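Local coordinates for cyanoglobin (Synechocystis sp., PDB 1S69), which binds one heme per subunit and forms a very stable complex with oxygen, which it releases slowly, at residues E6-T11 with A106-V111; D19-R24 with A45-F50; D29-F34 with A88-A93. All coordinates share one frame; numbering follows the deposited sequence.

Contact 1 of 3, residues E6-T11 with A106-V111; sequences EKLGGT and AEVAAV
E107 supplies the flat group of this contact. No ring takes part: its carboxylate turns both oxygens to K7, OE2 lying 3.9 Å from K7 NZ in a long salt bridge, while OE1 is reached through a water. K7 NZ donates to that water at 2.8 Å, and the water passes a short bond of 2.5 Å to E107 OE1, so the ammonium is tied to the carboxylate by one direct charge interaction and one bridge. The two chains meet at about a right angle, and K7 reaches the acid with its chain extended beyond CG. Long charged residues suit this solvent-facing edge, where the ion pair can stay partly hydrated.

Inward of it the chemistry turns apolar. L8 CD1 meets V108 CG2 at 4.2 Å, a loose touch between branched tips. V108 is buried, and F55 touches both side chains, while L91, L92 and L95 of helix 81-98 pack on V108. Directly after L8 the chain turns at G9 in a Schellman motif; its backbone angles (phi 122°, psi 14°) leave no room for a side chain beside the carbonyl oxygen of L8, the place for a glycine. G9 and G10, following the two residues that meet helix 102-113, form the Gly-Gly motif at the turn from the short first helix into the next, known from truncated hemoglobins.

Contact 2 of 3, residues D19-R24 with A45-F50; sequences DKFYER and AHQKAF. With HEM (protoporphyrin IX containing Fe), chain D; CYN (cyanide ion), chain C.
The helical segments 19-24 and 45-50 run at 126° to each other, their axes 10.9 Å apart at closest approach, and D19 and Y22 of the first reach K48 and Q47 of the second. At the outer end K48, extended beyond CG, sends NZ to D19 OD1 at 2.9 Å; this salt-bridged hydrogen bond uses the syn side of the carboxylate, 31° out of its plane. D15 is a second anion for the same ammonium.

Deeper in, Q47 comes to the Y22 ring at its edge, not over a face, with Q47 CB 3.8 Å from Y22 CE2; the amide and ring planes are only 15° apart. F21 CD2 sits over the centre of one ring face. This is the distal side of the 2-on-2 globin fold: Y22 OH donates a very short 2.5 Å hydrogen bond to cyanide N and is also hydrogen-bonded to Q43 NE2; a phenol can serve both partners while its ring fills the buried pocket. H46, the distal ligand of the hexacoordinate state, is here turned away from the iron, one imidazole face over propionate atom HEM O2A, 3.6 Å from H46 ND1. F50 lays its ring against the heme, F50 CE2 lying 3.3 Å from HEM CMB.

Contact 3 of 3, residues D29-F34 with A88-A93; sequences DRIKHF and AEDLLA. With HEM (protoporphyrin IX containing Fe), chain D.
R30 reaches across to helix 81-98 and grips E89: NH1 donates to E89 OE1 at 3.0 Å with an N-H...O angle of 157°, and NH2 adds a weak bond to E89 OE2 at 3.3 Å. The carboxylate comes in at the guanidinium's edge but is turned 70° against its plane, so the pairing is skewed. At another part of the guanidinium's rim, on the NE side of NH2, D90 OD1 stands 3.5 Å from R30 NH2, making a salt-bridge network in which one guanidinium serves two neighbouring acids. Arginine suits this exposed rim because its broad, flat cation can meet several oxygens at once.

Beneath it I31 CD1 abuts D90 OD2 at 3.4 Å, leaving the buried acid between charge and hydrocarbon. A second shell sets these groups. D28 forms a further salt bridge with R30 NH2; its carboxylate also lies close to that of D90, a like-charge pair that the arginine probably relieves. The other branch of I31, CG2, rests 3.6 Å from vinyl carbon HEM CBC, which F34 also touches. I31 and F34, in the link from helix 10-26 to helix 40-54, form part of the heme-pocket wall of the 2-on-2 globin fold.

Contact 2 is the buried one, at the ligand side of the heme; contacts 1 and 3 are partly buried, each with a charged pair at the rim and hydrocarbon beneath. Segment 6-11 runs into the start of helix 10-26, whose later half carries contact 2, though contact 1 itself is made from helix 4-8. Helix 81-98 joins the outer pair: L91 and L92, in the second segment of contact 3, pack on V108 of contact 1. Contacts 2 and 3 touch through F21 and R24 against D90 and its neighbours, and both reach the heme. Their chemistry differs: water-bridged charge in contact 1, an outer salt bridge and inner ligand hydrogen bonding in contact 2, an arginine-acid network in contact 3.

Contact 1 of 3, residues E6-T11 with A106-V111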
loop_
_atom_site.group_PDB
_atom_site.type_symbol
_atom_site.label_atom_id
_atom_site.label_comp_id
_atom_site.label_asym_id
_atom_site.label_seq_id
_atom_site.Cartn_x
_atom_site.Cartn_y
_atom_site.Cartn_z
ATOM N N GLU A 6 16.041 -1.736 1.690
ATOM C CA GLU A 6 17.311 -1.837 0.970
ATOM C C GLU A 6 17.305 -2.934 -0.149
ATOM O O GLU A 6 17.730 -2.693 -1.272
ATOM C CB GLU A 6 18.441 -2.091 1.973
ATOM C CG GLU A 6 18.861 -0.799 2.606
ATOM C CD GLU A 6 19.564 -0.950 3.928
ATOM O OE1 GLU A 6 19.604 -2.061 4.593
ATOM O OE2 GLU A 6 20.092 0.126 4.324
ATOM N N LYS A 7 16.787 -4.109 0.160
ATOM C CA LYS A 7 16.820 -5.200 -0.803
ATOM C C LYS A 7 16.041 -4.919 -2.081
ATOM O O LYS A 7 16.392 -5.391 -3.165
ATOM C CB LYS A 7 16.295 -6.472 -0.141
ATOM C CG LYS A 7 17.229 -7.011 0.923
ATOM C CD LYS A 7 16.570 -8.206 1.517
ATOM C CE LYS A 7 17.369 -8.773 2.638
ATOM N NZ LYS A 7 16.467 -9.697 3.328
ATOM N N LEU A 8 14.946 -4.160 -1.898
ATOM C CA LEU A 8 14.058 -3.768 -2.985
ATOM C C LEU A 8 14.718 -2.733 -3.854
ATOM O O LEU A 8 14.381 -2.628 -5.005
ATOM C CB LEU A 8 12.794 -3.168 -2.367
ATOM C CG LEU A 8 11.797 -4.211 -1.837
ATOM C CD1 LEU A 8 10.658 -3.533 -1.010
ATOM C CD2 LEU A 8 11.230 -5.037 -3.047
ATOM N N GLY A 9 15.628 -1.937 -3.291
ATOM C CA GLY A 9 16.291 -0.921 -4.072
ATOM C C GLY A 9 16.097 0.459 -3.498
ATOM O O GLY A 9 16.373 1.454 -4.166
ATOM N N GLY A 10 15.637 0.545 -2.264
ATOM C CA GLY A 10 15.641 1.826 -1.563
ATOM C C GLY A 10 14.631 2.844 -2.119
ATOM O O GLY A 10 13.639 2.421 -2.761
ATOM N N THR A 11 14.913 4.155 -1.906
ATOM C CA THR A 11 14.029 5.264 -2.338
ATOM C C THR A 11 13.507 5.140 -3.736
ATOM O O THR A 11 12.298 5.251 -3.961
ATOM C CB THR A 11 14.698 6.638 -2.268
ATOM O OG1 THR A 11 15.227 6.793 -0.978
ATOM C CG2 THR A 11 13.657 7.733 -2.251
ATOM N N ALA A 106 7.160 -11.949 -1.907
ATOM C CA ALA A 106 6.672 -12.642 -0.699
ATOM C C ALA A 106 6.829 -11.904 0.673
ATOM O O ALA A 106 5.902 -11.968 1.528
ATOM C CB ALA A 106 7.336 -13.945 -0.588
ATOM N N GLU A 107 7.997 -11.285 0.925
ATOM C CA GLU A 107 8.205 -10.485 2.149
ATOM C C GLU A 107 7.230 -9.287 2.186
ATOM O O GLU A 107 6.666 -8.973 3.230
ATOM C CB GLU A 107 9.614 -9.905 2.214
ATOM C CG GLU A 107 10.633 -10.943 2.555
ATOM C CD GLU A 107 11.985 -10.352 2.837
ATOM O OE1 GLU A 107 12.063 -9.314 3.542
ATOM O OE2 GLU A 107 12.960 -10.933 2.327
ATOM N N VAL A 108 7.051 -8.649 1.044
ATOM C CA VAL A 108 6.077 -7.574 0.939
ATOM C C VAL A 108 4.640 -8.076 1.214
ATOM O O VAL A 108 3.896 -7.399 1.925
ATOM C CB VAL A 108 6.132 -6.873 -0.415
ATOM C CG1 VAL A 108 4.932 -5.808 -0.549
ATOM C CG2 VAL A 108 7.458 -6.152 -0.582
ATOM N N ALA A 109 4.271 -9.239 0.646
ATOM C CA ALA A 109 2.942 -9.837 0.868
ATOM C C ALA A 109 2.646 -10.041 2.365
ATOM O O ALA A 109 1.509 -9.814 2.816
ATOM C CB ALA A 109 2.786 -11.169 0.094
ATOM N N ALA A 110 3.668 -10.469 3.112
ATOM C CA ALA A 110 3.547 -10.678 4.555
ATOM C C ALA A 110 3.294 -9.334 5.314
ATOM O O ALA A 110 2.542 -9.274 6.273
ATOM C CB ALA A 110 4.813 -11.389 5.078
ATOM N N VAL A 111 3.884 -8.249 4.850
ATOM C CA VAL A 111 3.604 -6.945 5.439
ATOM C C VAL A 111 2.154 -6.440 5.174
ATOM O O VAL A 111 1.419 -6.009 6.119
ATOM C CB VAL A 111 4.689 -5.889 4.932
ATOM C CG1 VAL A 111 4.393 -4.427 5.353
ATOM C CG2 VAL A 111 6.047 -6.316 5.402
HETATM O O HOH W 1 14.263 -8.320 4.262
#

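Contact 2 of 3, residues D19-R24 with A45-F50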
loop_
_atom_site.group_PDB
_atom_site.type_symbol
_atom_site.label_atom_id
_atom_site.label_comp_id
_atom_site.label_asym_id
_atom_site.label_seq_id
_atom_site.Cartn_x
_atom_site.Cartn_y
_atom_site.Cartn_z
ATOM N N ASP A 19 4.181 4.839 -7.539
ATOM C CA ASP A 19 3.607 5.517 -8.693
ATOM C C ASP A 19 2.850 4.553 -9.580
ATOM O O ASP A 19 1.690 4.806 -9.977
ATOM C CB ASP A 19 4.687 6.175 -9.533
ATOM C CG ASP A 19 5.211 7.430 -8.915
ATOM O OD1 ASP A 19 4.692 7.986 -7.928
ATOM O OD2 ASP A 19 6.214 7.974 -9.405
ATOM N N LYS A 20 3.517 3.446 -9.857
ATOM C CA LYS A 20 2.989 2.384 -10.663
ATOM C C LYS A 20 1.796 1.698 -10.010
ATOM O O LYS A 20 0.822 1.325 -10.672
ATOM C CB LYS A 20 4.092 1.316 -10.912
ATOM C CG LYS A 20 5.208 1.597 -11.980
ATOM C CD LYS A 20 4.670 2.373 -13.145
ATOM C CE LYS A 20 5.258 1.903 -14.529
ATOM N NZ LYS A 20 4.854 2.908 -15.616
ATOM N N PHE A 21 1.877 1.520 -8.703
ATOM C CA PHE A 21 0.787 0.899 -7.938
ATOM C C PHE A 21 -0.524 1.729 -8.103
ATOM O O PHE A 21 -1.563 1.162 -8.381
ATOM C CB PHE A 21 1.245 0.728 -6.469
ATOM C CG PHE A 21 0.136 0.477 -5.493
ATOM C CD1 PHE A 21 -0.597 -0.736 -5.515
ATOM C CD2 PHE A 21 -0.174 1.447 -4.538
ATOM C CE1 PHE A 21 -1.621 -0.976 -4.572
ATOM C CE2 PHE A 21 -1.215 1.236 -3.637
ATOM C CZ PHE A 21 -1.929 0.037 -3.640
ATOM N N TYR A 22 -0.460 3.056 -7.927
ATOM C CA TYR A 22 -1.624 3.893 -8.068
ATOM C C TYR A 22 -2.132 3.958 -9.485
ATOM O O TYR A 22 -3.350 4.009 -9.708
ATOM C CB TYR A 22 -1.429 5.264 -7.439
ATOM C CG TYR A 22 -1.514 5.159 -5.911
ATOM C CD1 TYR A 22 -2.696 4.660 -5.295
ATOM C CD2 TYR A 22 -0.380 5.432 -5.085
ATOM C CE1 TYR A 22 -2.778 4.490 -3.907
ATOM C CE2 TYR A 22 -0.461 5.265 -3.685
ATOM C CZ TYR A 22 -1.661 4.773 -3.117
ATOM O OH TYR A 22 -1.785 4.582 -1.759
ATOM N N GLU A 23 -1.223 3.893 -10.465
ATOM C CA GLU A 23 -1.675 3.699 -11.838
ATOM C C GLU A 23 -2.522 2.458 -11.972
ATOM O O GLU A 23 -3.580 2.517 -12.591
ATOM C CB GLU A 23 -0.509 3.662 -12.862
ATOM C CG GLU A 23 0.052 5.053 -13.000
ATOM C CD GLU A 23 1.290 5.101 -13.889
ATOM O OE1 GLU A 23 1.557 4.103 -14.621
ATOM O OE2 GLU A 23 1.978 6.143 -13.809
ATOM N N ARG A 24 -2.069 1.359 -11.385
ATOM C CA ARG A 24 -2.783 0.101 -11.451
ATOM C C ARG A 24 -4.130 0.211 -10.681
ATOM O O ARG A 24 -5.188 -0.211 -11.217
ATOM C CB ARG A 24 -1.936 -1.020 -10.878
ATOM C CG ARG A 24 -2.595 -2.452 -10.927
ATOM C CD ARG A 24 -1.630 -3.535 -10.497
ATOM N NE ARG A 24 -0.382 -3.541 -11.287
ATOM C CZ ARG A 24 -0.148 -4.304 -12.377
ATOM N NH1 ARG A 24 -1.074 -5.133 -12.841
ATOM N NH2 ARG A 24 1.021 -4.227 -13.012
ATOM N N ALA A 45 2.854 10.638 -1.929
ATOM C CA ALA A 45 3.886 11.024 -0.970
ATOM C C ALA A 45 3.669 10.297 0.359
ATOM O O ALA A 45 4.636 9.772 0.954
ATOM C CB ALA A 45 3.886 12.530 -0.719
ATOM N N HIS A 46 2.421 10.240 0.831
ATOM C CA HIS A 46 2.150 9.453 2.053
ATOM C C HIS A 46 2.517 7.969 1.937
ATOM O O HIS A 46 3.097 7.413 2.843
ATOM C CB HIS A 46 0.687 9.460 2.389
ATOM C CG HIS A 46 0.180 10.757 2.921
ATOM N ND1 HIS A 46 0.791 11.416 4.013
ATOM C CD2 HIS A 46 -0.918 11.494 2.545
ATOM C CE1 HIS A 46 0.090 12.504 4.299
ATOM N NE2 HIS A 46 -0.938 12.582 3.408
ATOM N N GLN A 47 2.120 7.325 0.840
ATOM C CA GLN A 47 2.395 5.881 0.654
ATOM C C GLN A 47 3.926 5.609 0.522
ATOM O O GLN A 47 4.436 4.605 1.053
ATOM C CB GLN A 47 1.669 5.294 -0.559
ATOM C CG GLN A 47 1.651 3.735 -0.582
ATOM C CD GLN A 47 0.798 3.135 0.542
ATOM O OE1 GLN A 47 -0.407 2.921 0.357
ATOM N NE2 GLN A 47 1.406 2.833 1.666
ATOM N N LYS A 48 4.649 6.513 -0.157
ATOM C CA LYS A 48 6.093 6.354 -0.250
ATOM C C LYS A 48 6.704 6.380 1.137
ATOM O O LYS A 48 7.551 5.546 1.452
ATOM C CB LYS A 48 6.743 7.385 -1.185
ATOM C CG LYS A 48 6.433 7.074 -2.619
ATOM C CD LYS A 48 6.515 8.335 -3.559
ATOM C CE LYS A 48 6.086 7.988 -4.977
ATOM N NZ LYS A 48 6.205 9.280 -5.769
ATOM N N ALA A 49 6.297 7.353 1.948
ATOM C CA ALA A 49 6.763 7.484 3.317
ATOM C C ALA A 49 6.341 6.279 4.200
ATOM O O ALA A 49 7.130 5.769 5.021
ATOM C CB ALA A 49 6.254 8.797 3.904
ATOM N N PHE A 50 5.103 5.834 4.017
ATOM C CA PHE A 50 4.570 4.691 4.764
ATOM C C PHE A 50 5.282 3.372 4.433
ATOM O O PHE A 50 5.692 2.657 5.329
ATOM C CB PHE A 50 3.035 4.509 4.592
ATOM C CG PHE A 50 2.517 3.417 5.469
ATOM C CD1 PHE A 50 2.213 3.676 6.815
ATOM C CD2 PHE A 50 2.519 2.108 5.017
ATOM C CE1 PHE A 50 1.873 2.634 7.676
ATOM C CE2 PHE A 50 2.153 1.035 5.887
ATOM C CZ PHE A 50 1.828 1.329 7.207
HETATM C CHA HEM D . -5.043 6.523 2.730
HETATM C CHB HEM D . -1.793 2.941 3.434
HETATM C CHC HEM D . -5.226 -0.320 2.382
HETATM C CHD HEM D . -7.761 3.304 0.333
HETATM C C1A HEM D . -3.883 5.814 3.074
HETATM C C2A HEM D . -2.651 6.403 3.562
HETATM C C3A HEM D . -1.754 5.436 3.719
HETATM C C4A HEM D . -2.363 4.192 3.353
HETATM C CMA HEM D . -0.285 5.632 4.190
HETATM C CAA HEM D . -2.482 7.926 3.787
HETATM C CBA HEM D . -2.593 8.093 5.313
HETATM C CGA HEM D . -2.241 9.458 5.892
HETATM O O1A HEM D . -3.138 10.281 5.755
HETATM O O2A HEM D . -1.133 9.723 6.506
HETATM C C1B HEM D . -2.482 1.760 3.250
HETATM C C2B HEM D . -1.890 0.480 3.434
HETATM C C3B HEM D . -2.846 -0.458 3.176
HETATM C C4B HEM D . -4.043 0.264 2.778
HETATM C CMB HEM D . -0.407 0.271 3.901
HETATM C CAB HEM D . -2.799 -2.040 3.148
HETATM C CBB HEM D . -1.808 -2.799 2.581
HETATM C C1C HEM D . -6.229 0.399 1.719
HETATM C C2C HEM D . -7.362 -0.200 1.057
HETATM C C3C HEM D . -8.021 0.823 0.465
HETATM C C4C HEM D . -7.343 2.063 0.735
HETATM C CMC HEM D . -7.651 -1.749 1.101
HETATM C CAC HEM D . -9.290 0.846 -0.410
HETATM C CBC HEM D . -9.378 0.005 -1.429
HETATM C C1D HEM D . -7.284 4.492 0.798
HETATM C C2D HEM D . -7.865 5.763 0.532
HETATM C C3D HEM D . -7.026 6.724 1.307
HETATM C C4D HEM D . -6.030 5.976 1.973
HETATM C CMD HEM D . -9.075 6.105 -0.340
HETATM C CAD HEM D . -7.164 8.231 1.381
HETATM C CBD HEM D . -8.245 8.341 2.459
HETATM C CGD HEM D . -8.900 9.683 2.378
HETATM O O1D HEM D . -8.366 10.618 2.956
HETATM O O2D HEM D . -9.956 9.832 1.752
HETATM N NA HEM D . -3.643 4.475 2.930
HETATM N NB HEM D . -3.808 1.615 2.822
HETATM N NC HEM D . -6.264 1.760 1.501
HETATM N ND HEM D . -6.212 4.641 1.681
HETATM FE FE HEM D . -4.991 3.145 2.229
HETATM C C CYN C . -4.042 3.201 0.410
HETATM N N CYN C . -3.560 3.285 -0.578
#

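Contact 3 of 3, residues D29-F34 with A88-A93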
loop_
_atom_site.group_PDB
_atom_site.type_symbol
_atom_site.label_atom_id
_atom_site.label_comp_id
_atom_site.label_asym_id
_atom_site.label_seq_id
_atom_site.Cartn_x
_atom_site.Cartn_y
_atom_site.Cartn_z
ATOM N N ASP A 29 -11.302 -1.555 -11.420
ATOM C CA ASP A 29 -12.736 -1.316 -11.176
ATOM C C ASP A 29 -13.256 -1.760 -9.801
ATOM O O ASP A 29 -14.289 -1.264 -9.334
ATOM C CB ASP A 29 -13.511 -2.032 -12.239
ATOM C CG ASP A 29 -13.535 -1.257 -13.528
ATOM O OD1 ASP A 29 -12.924 -0.125 -13.667
ATOM O OD2 ASP A 29 -14.166 -1.736 -14.475
ATOM N N ARG A 30 -12.532 -2.658 -9.149
ATOM C CA ARG A 30 -12.929 -3.091 -7.781
ATOM C C ARG A 30 -12.772 -1.971 -6.739
ATOM O O ARG A 30 -13.487 -1.928 -5.729
ATOM C CB ARG A 30 -12.090 -4.259 -7.392
ATOM C CG ARG A 30 -12.293 -5.465 -8.326
ATOM C CD ARG A 30 -11.350 -6.616 -8.008
ATOM N NE ARG A 30 -9.937 -6.218 -8.218
ATOM C CZ ARG A 30 -8.900 -7.021 -8.038
ATOM N NH1 ARG A 30 -9.099 -8.241 -7.607
ATOM N NH2 ARG A 30 -7.667 -6.572 -8.198
ATOM N N ILE A 31 -11.848 -1.053 -7.011
ATOM C CA ILE A 31 -11.430 -0.091 -5.955
ATOM C C ILE A 31 -11.169 1.322 -6.364
ATOM O O ILE A 31 -10.999 2.182 -5.507
ATOM C CB ILE A 31 -10.158 -0.638 -5.184
ATOM C CG1 ILE A 31 -8.999 -0.895 -6.150
ATOM C CG2 ILE A 31 -10.552 -1.885 -4.318
ATOM C CD1 ILE A 31 -7.627 -1.235 -5.466
ATOM N N LYS A 32 -11.141 1.612 -7.662
ATOM C CA LYS A 32 -10.656 2.955 -8.093
ATOM C C LYS A 32 -11.492 4.117 -7.567
ATOM O O LYS A 32 -10.987 5.215 -7.322
ATOM C CB LYS A 32 -10.634 3.030 -9.618
ATOM C CG LYS A 32 -12.037 2.960 -10.285
ATOM C CD LYS A 32 -11.883 2.548 -11.770
ATOM C CE LYS A 32 -13.231 2.812 -12.525
ATOM N NZ LYS A 32 -13.129 2.436 -13.973
ATOM N N HIS A 33 -12.772 3.846 -7.371
ATOM C CA HIS A 33 -13.743 4.834 -6.912
ATOM C C HIS A 33 -13.467 5.283 -5.472
ATOM O O HIS A 33 -13.895 6.401 -5.095
ATOM C CB HIS A 33 -15.199 4.304 -7.069
ATOM C CG HIS A 33 -15.414 2.977 -6.400
ATOM N ND1 HIS A 33 -14.946 1.790 -6.929
ATOM C CD2 HIS A 33 -15.984 2.661 -5.213
ATOM C CE1 HIS A 33 -15.220 0.799 -6.101
ATOM N NE2 HIS A 33 -15.845 1.301 -5.048
ATOM N N PHE A 34 -12.758 4.473 -4.669
ATOM C CA PHE A 34 -12.351 4.916 -3.312
ATOM C C PHE A 34 -11.462 6.178 -3.370
ATOM O O PHE A 34 -11.366 6.946 -2.411
ATOM C CB PHE A 34 -11.680 3.777 -2.500
ATOM C CG PHE A 34 -12.677 2.733 -2.040
ATOM C CD1 PHE A 34 -13.617 3.038 -1.027
ATOM C CD2 PHE A 34 -12.766 1.524 -2.673
ATOM C CE1 PHE A 34 -14.585 2.060 -0.623
ATOM C CE2 PHE A 34 -13.712 0.569 -2.262
ATOM C CZ PHE A 34 -14.615 0.849 -1.264
ATOM N N ALA A 88 -3.826 -5.456 -2.040
ATOM C CA ALA A 88 -2.627 -6.290 -1.818
ATOM C C ALA A 88 -2.223 -6.920 -3.116
ATOM O O ALA A 88 -1.074 -6.957 -3.456
ATOM C CB ALA A 88 -2.879 -7.400 -0.780
ATOM N N GLU A 89 -3.201 -7.407 -3.852
ATOM C CA GLU A 89 -2.962 -8.031 -5.134
ATOM C C GLU A 89 -2.371 -7.051 -6.163
ATOM O O GLU A 89 -1.436 -7.420 -6.900
ATOM C CB GLU A 89 -4.282 -8.618 -5.597
ATOM C CG GLU A 89 -4.327 -9.309 -6.942
ATOM C CD GLU A 89 -5.781 -9.528 -7.356
ATOM O OE1 GLU A 89 -6.665 -9.680 -6.472
ATOM O OE2 GLU A 89 -6.047 -9.474 -8.566
ATOM N N ASP A 90 -2.857 -5.812 -6.180
ATOM C CA ASP A 90 -2.369 -4.778 -7.076
ATOM C C ASP A 90 -0.930 -4.399 -6.708
ATOM O O ASP A 90 -0.105 -4.099 -7.581
ATOM C CB ASP A 90 -3.241 -3.506 -6.981
ATOM C CG ASP A 90 -4.566 -3.649 -7.718
ATOM O OD1 ASP A 90 -4.768 -4.700 -8.370
ATOM O OD2 ASP A 90 -5.479 -2.796 -7.630
ATOM N N LEU A 91 -0.644 -4.333 -5.412
ATOM C CA LEU A 91 0.718 -3.986 -4.988
ATOM C C LEU A 91 1.702 -5.063 -5.467
ATOM O O LEU A 91 2.812 -4.754 -5.952
ATOM C CB LEU A 91 0.801 -3.792 -3.465
ATOM C CG LEU A 91 2.190 -3.494 -2.891
ATOM C CD1 LEU A 91 2.759 -2.161 -3.484
ATOM C CD2 LEU A 91 2.163 -3.438 -1.343
ATOM N N LEU A 92 1.328 -6.313 -5.270
ATOM C CA LEU A 92 2.243 -7.424 -5.557
ATOM C C LEU A 92 2.419 -7.606 -7.064
ATOM O O LEU A 92 3.529 -7.914 -7.512
ATOM C CB LEU A 92 1.791 -8.706 -4.870
ATOM C CG LEU A 92 1.656 -8.659 -3.336
ATOM C CD1 LEU A 92 1.176 -10.002 -2.881
ATOM C CD2 LEU A 92 2.927 -8.248 -2.604
ATOM N N ALA A 93 1.360 -7.310 -7.819
ATOM C CA ALA A 93 1.371 -7.330 -9.302
ATOM C C ALA A 93 2.329 -6.313 -9.840
ATOM O O ALA A 93 3.110 -6.638 -10.747
ATOM C CB ALA A 93 -0.023 -7.080 -9.914
HETATM C CHA HEM D . -5.043 6.523 2.730
HETATM C CHB HEM D . -1.793 2.941 3.434
HETATM C CHC HEM D . -5.226 -0.320 2.382
HETATM C CHD HEM D . -7.761 3.304 0.333
HETATM C C1A HEM D . -3.883 5.814 3.074
HETATM C C2A HEM D . -2.651 6.403 3.562
HETATM C C3A HEM D . -1.754 5.436 3.719
HETATM C C4A HEM D . -2.363 4.192 3.353
HETATM C CMA HEM D . -0.285 5.632 4.190
HETATM C CAA HEM D . -2.482 7.926 3.787
HETATM C CBA HEM D . -2.593 8.093 5.313
HETATM C CGA HEM D . -2.241 9.458 5.892
HETATM O O1A HEM D . -3.138 10.281 5.755
HETATM O O2A HEM D . -1.133 9.723 6.506
HETATM C C1B HEM D . -2.482 1.760 3.250
HETATM C C2B HEM D . -1.890 0.480 3.434
HETATM C C3B HEM D . -2.846 -0.458 3.176
HETATM C C4B HEM D . -4.043 0.264 2.778
HETATM C CMB HEM D . -0.407 0.271 3.901
HETATM C CAB HEM D . -2.799 -2.040 3.148
HETATM C CBB HEM D . -1.808 -2.799 2.581
HETATM C C1C HEM D . -6.229 0.399 1.719
HETATM C C2C HEM D . -7.362 -0.200 1.057
HETATM C C3C HEM D . -8.021 0.823 0.465
HETATM C C4C HEM D . -7.343 2.063 0.735
HETATM C CMC HEM D . -7.651 -1.749 1.101
HETATM C CAC HEM D . -9.290 0.846 -0.410
HETATM C CBC HEM D . -9.378 0.005 -1.429
HETATM C C1D HEM D . -7.284 4.492 0.798
HETATM C C2D HEM D . -7.865 5.763 0.532
HETATM C C3D HEM D . -7.026 6.724 1.307
HETATM C C4D HEM D . -6.030 5.976 1.973
HETATM C CMD HEM D . -9.075 6.105 -0.340
HETATM C CAD HEM D . -7.164 8.231 1.381
HETATM C CBD HEM D . -8.245 8.341 2.459
HETATM C CGD HEM D . -8.900 9.683 2.378
HETATM O O1D HEM D . -8.366 10.618 2.956
HETATM O O2D HEM D . -9.956 9.832 1.752
HETATM N NA HEM D . -3.643 4.475 2.930
HETATM N NB HEM D . -3.808 1.615 2.822
HETATM N NC HEM D . -6.264 1.760 1.501
HETATM N ND HEM D . -6.212 4.641 1.681
HETATM FE FE HEM D . -4.991 3.145 2.229
#